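PDB 3DV8: transcriptional regulator, Crp/Fnr family from Eubacterium rectale ATCC 33656, which probably regulates transcription as a dimer, joining a cyclic nucleotide-binding type sensor domain to a Crp-like helix-turn-helix domain that would bind DNA. Local coordinates for the interface of chains A and B. Sequence-based numbering; all coordinates share one arbitrary frame. Chains: chain A/B, transcriptional regulator, Crp/Fnr family.

Contact 1: the interface of chains A and B. Residues chain A 87-91, 129; chain B 127, 130-131, 133-134.
Loop meets helix across a two-fold interface of the kind by which Crp/Fnr proteins dimerise: A:Ser88 and its neighbours lie against the long helix 119-145 of the other chain, at B:Glu127, B:Ala130 and B:Ser134, and tie the sensor domain of one subunit to what is probably the dimerisation helix of its mate. The carboxylate oxygen OE1 of B:Glu127 takes two bonds from one residue. The backbone N of A:Ser88 meets OE1 of B:Glu127 nearly end-on to its C-O bond, at 3.0 Å and 156° at the hydrogen, and the hydroxyl OG of A:Ser88 reaches its anti lone pair. A bend at chi2 (-54°) of B:Glu127 turns the carboxylate back toward the loop.

Two turns further along the helix, the hydroxyl OG of B:Ser134 accepts a nearly straight bond from the backbone N of A:Gln90 (2.9 Å, 171°). The same OG can donate to the carbonyl O of A:Ser88, in the carbonyl plane on a lone pair, or to the O of B:Ala130 in its own helix, which it meets from above the carbonyl plane. It also sits at the edge of the A:Phe91 ring, in plane. Between the two polar grips, CB of B:Ala130 packs on CD1 of A:Ile89 and CB of A:Ser88, with the selenium of A:Met129 near its backbone. The site fixes the loop on the partner helix and is likely to couple sensor domain and dimer axis.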
# COMPACT_ATOMS: atom_id res chain seq x y z
N ARG A 87 2.42 -6.07 15.25
CA ARG A 87 3.65 -5.29 15.42
C ARG A 87 4.21 -4.74 14.10
O ARG A 87 4.68 -3.61 14.06
CB ARG A 87 4.73 -6.13 16.13
N SER A 88 4.10 -5.51 13.01
CA SER A 88 4.61 -5.09 11.69
C SER A 88 3.84 -3.97 10.96
O SER A 88 4.34 -3.52 9.92
CB SER A 88 4.79 -6.30 10.78
OG SER A 88 5.66 -7.24 11.38
N ILE A 89 2.66 -3.56 11.45
CA ILE A 89 1.94 -2.40 10.87
C ILE A 89 2.62 -1.17 11.48
O ILE A 89 2.33 -0.82 12.61
CB ILE A 89 0.40 -2.37 11.17
CG1 ILE A 89 -0.33 -3.58 10.58
CG2 ILE A 89 -0.23 -1.07 10.64
CD1 ILE A 89 -0.33 -3.63 9.05
N GLN A 90 3.54 -0.57 10.73
CA GLN A 90 4.33 0.58 11.20
C GLN A 90 3.95 1.90 10.51
O GLN A 90 4.80 2.74 10.24
CB GLN A 90 5.83 0.25 11.08
CG GLN A 90 6.29 -0.80 12.08
CD GLN A 90 6.25 -0.29 13.52
OE1 GLN A 90 6.61 0.86 13.80
NE2 GLN A 90 5.79 -1.13 14.44
N PHE A 91 2.65 2.06 10.25
CA PHE A 91 2.07 3.28 9.69
C PHE A 91 0.76 3.55 10.42
O PHE A 91 0.08 2.61 10.86
CB PHE A 91 1.83 3.19 8.18
CG PHE A 91 0.85 2.11 7.77
CD1 PHE A 91 1.25 0.78 7.68
CD2 PHE A 91 -0.47 2.44 7.43
CE1 PHE A 91 0.35 -0.24 7.27
CE2 PHE A 91 -1.39 1.44 7.02
CZ PHE A 91 -0.98 0.10 6.95
N MSE A 129 -6.39 -7.99 5.05
CA MSE A 129 -5.21 -7.14 4.76
C MSE A 129 -4.90 -7.02 3.27
O MSE A 129 -4.63 -5.92 2.80
CB MSE A 129 -3.91 -7.61 5.44
CG MSE A 129 -3.40 -6.72 6.56
SE MSE A 129 -1.51 -7.04 6.82
CE MSE A 129 -1.57 -8.85 7.16
N GLU B 127 2.38 -10.78 9.34
CA GLU B 127 3.49 -9.89 9.73
C GLU B 127 4.40 -9.56 8.53
O GLU B 127 4.90 -8.45 8.43
CB GLU B 127 4.31 -10.47 10.91
CG GLU B 127 3.51 -10.71 12.23
CD GLU B 127 2.73 -9.49 12.79
OE1 GLU B 127 3.13 -8.33 12.53
OE2 GLU B 127 1.72 -9.71 13.51
N ALA B 130 2.17 -7.13 6.43
CA ALA B 130 2.13 -5.86 7.15
C ALA B 130 3.41 -5.03 6.94
O ALA B 130 3.33 -3.83 6.73
CB ALA B 130 1.88 -6.09 8.65
N THR B 131 4.57 -5.70 6.96
CA THR B 131 5.88 -5.07 6.68
C THR B 131 5.92 -4.44 5.28
O THR B 131 6.31 -3.28 5.13
CB THR B 131 7.05 -6.09 6.77
OG1 THR B 131 7.01 -6.74 8.04
CG2 THR B 131 8.41 -5.42 6.60
N PHE B 133 3.22 -3.85 3.36
CA PHE B 133 2.12 -2.85 3.37
C PHE B 133 2.71 -1.56 3.94
O PHE B 133 2.55 -0.50 3.34
CB PHE B 133 0.95 -3.31 4.27
CG PHE B 133 -0.40 -2.67 3.97
CD1 PHE B 133 -0.55 -1.39 3.40
CD2 PHE B 133 -1.56 -3.34 4.37
CE1 PHE B 133 -1.82 -0.85 3.17
CE2 PHE B 133 -2.83 -2.81 4.17
CZ PHE B 133 -2.96 -1.56 3.57
N SER B 134 3.42 -1.66 5.08
CA SER B 134 4.08 -0.50 5.70
C SER B 134 5.12 0.15 4.76
O SER B 134 5.15 1.37 4.68
CB SER B 134 4.73 -0.86 7.05
OG SER B 134 3.79 -1.40 7.96

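Contact 2: the interface of chains A and B. Residues chain A 133, 136-137, 140-141; chain B 59, 69, 91, 136, 139.
The two 119-145 helices run side by side in the same direction at a shallow angle, with A:Met137 turned toward B:Phe91 in a loop, B:Leu69 in strand 66-72 and B:Val136 on the partner helix, so that the helix of chain A packs into the angle between the partner's helix and its cyclic nucleotide-binding type domain. No polar pair bridges this patch; it is held by packing.

The selenomethionine A:Met137 carries much of it. Its CG lies over the face of the B:Phe91 ring, 3.6 Å from the ring centroid, a CH-pi contact. Bends at chi2 (-76°) and chi3 (78°) then fold the rest of the chain away from that ring, sending the selenium tip to tip toward CD1 of B:Leu69 at 3.8 Å and the methyl toward B:Val136, where the modelled approach is too short to trust. B:Phe91 holds CG between its backbone N and carbonyl carbon (chi1 62°), and from there the ring presents a face to A:Met137 while its tip, CZ, stands 3.8 Å above the centre of the A:Phe133 ring. An alanine in place of B:Phe91 would probably leave CG of A:Met137 without its aromatic cover and one face of A:Phe133 without its partner, opening a gap between loop and helix.

B:Val136 divides its branches: CG2 meets CE1 of A:Phe133 at 3.9 Å, the two side chains crossing at about a right angle, and CG1 touches CD1 of A:Ile140 at 3.6 Å. Farther along, CD1 of B:Ile59 reaches both CG2 of A:Ile140 (4.0 Å) and the aliphatic CG of A:Glu141. The patch forms an apolar part of the dimer core, joining helix to helix and helix to the partner's sensor strands, through which a change in the sensor domain could be passed to the helices.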
# COMPACT_ATOMS: atom_id res chain seq x y z
N PHE A 133 -4.57 -3.78 1.13
CA PHE A 133 -3.28 -3.62 0.44
C PHE A 133 -3.59 -3.37 -1.04
O PHE A 133 -3.06 -2.42 -1.63
CB PHE A 133 -2.41 -4.90 0.56
CG PHE A 133 -0.91 -4.70 0.36
CD1 PHE A 133 -0.35 -3.67 -0.42
CD2 PHE A 133 -0.04 -5.65 0.92
CE1 PHE A 133 1.03 -3.56 -0.57
CE2 PHE A 133 1.34 -5.55 0.75
CZ PHE A 133 1.88 -4.51 0.01
N VAL A 136 -5.07 0.18 -1.60
CA VAL A 136 -3.96 1.13 -1.57
C VAL A 136 -3.06 1.03 -2.83
O VAL A 136 -2.51 2.04 -3.26
CB VAL A 136 -3.15 0.98 -0.25
CG1 VAL A 136 -1.87 1.76 -0.31
CG2 VAL A 136 -4.00 1.42 0.95
N MSE A 137 -2.92 -0.16 -3.40
CA MSE A 137 -2.15 -0.32 -4.67
C MSE A 137 -2.86 0.27 -5.88
O MSE A 137 -2.18 0.74 -6.80
CB MSE A 137 -1.75 -1.77 -4.90
CG MSE A 137 -0.70 -2.28 -3.92
SE MSE A 137 1.07 -1.63 -4.30
CE MSE A 137 0.91 0.02 -3.62
N ILE A 140 -2.00 3.95 -5.56
CA ILE A 140 -0.66 4.31 -6.10
C ILE A 140 -0.72 4.40 -7.63
O ILE A 140 -0.26 5.38 -8.20
CB ILE A 140 0.51 3.35 -5.68
CG1 ILE A 140 0.83 3.51 -4.19
CG2 ILE A 140 1.79 3.64 -6.47
CD1 ILE A 140 2.23 2.96 -3.77
N GLU A 141 -1.34 3.39 -8.26
CA GLU A 141 -1.54 3.35 -9.71
C GLU A 141 -2.32 4.58 -10.23
O GLU A 141 -1.94 5.12 -11.28
CB GLU A 141 -2.23 2.03 -10.15
CG GLU A 141 -1.31 0.79 -10.00
CD GLU A 141 -2.01 -0.58 -10.14
OE1 GLU A 141 -3.24 -0.63 -10.37
OE2 GLU A 141 -1.32 -1.61 -10.00
N ILE B 59 6.29 -1.77 -10.08
CA ILE B 59 5.10 -1.82 -10.91
C ILE B 59 5.39 -1.07 -12.20
O ILE B 59 6.19 -0.15 -12.22
CB ILE B 59 3.83 -1.33 -10.17
CG1 ILE B 59 3.94 0.13 -9.71
CG2 ILE B 59 3.55 -2.26 -8.99
CD1 ILE B 59 2.67 0.67 -9.08
N LEU B 69 8.49 -0.19 -5.44
CA LEU B 69 7.68 -0.28 -4.24
C LEU B 69 8.60 -0.45 -3.02
O LEU B 69 8.47 0.27 -2.03
CB LEU B 69 6.66 -1.41 -4.34
CG LEU B 69 5.65 -1.31 -5.50
CD1 LEU B 69 4.66 -2.45 -5.40
CD2 LEU B 69 4.91 0.01 -5.52
N PHE B 91 -3.56 -7.15 -7.26
CA PHE B 91 -2.60 -6.27 -7.94
C PHE B 91 -1.39 -7.10 -8.33
O PHE B 91 -1.05 -8.08 -7.64
CB PHE B 91 -2.16 -5.08 -7.07
CG PHE B 91 -1.44 -5.46 -5.80
CD1 PHE B 91 -2.16 -5.88 -4.67
CD2 PHE B 91 -0.05 -5.37 -5.71
CE1 PHE B 91 -1.50 -6.23 -3.47
CE2 PHE B 91 0.63 -5.71 -4.51
CZ PHE B 91 -0.09 -6.14 -3.39
N VAL B 136 5.13 0.14 1.41
CA VAL B 136 4.31 0.83 0.42
C VAL B 136 3.61 2.09 0.99
O VAL B 136 3.41 3.06 0.26
CB VAL B 136 3.29 -0.15 -0.23
CG1 VAL B 136 2.29 0.58 -1.07
CG2 VAL B 136 4.04 -1.20 -1.08
N LEU B 139 6.08 4.84 1.01
CA LEU B 139 6.15 5.30 -0.37
C LEU B 139 5.02 6.29 -0.71
O LEU B 139 5.31 7.30 -1.34
CB LEU B 139 6.16 4.13 -1.36
CG LEU B 139 6.38 4.45 -2.85
CD1 LEU B 139 7.62 5.27 -3.08
CD2 LEU B 139 6.45 3.19 -3.63

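About 14 Å separates the C-alpha centres of contact 1 and contact 2, and both rest on helix 119-145. In contact 1 chain A gives the loop and one helix residue, A:Met129, and chain B gives helix residues only; in contact 2 chain A gives the helix, and chain B supplies loop, strands and its own helix. Phe91 and Phe133 occur in both with the chains exchanged, so their ring pair appears once on each side of the two-fold axis. Each subunit thus lends a polar and an apolar patch to its mate, and a shift of one subunit's 88-91 loop would probably be felt first in the partner's helix.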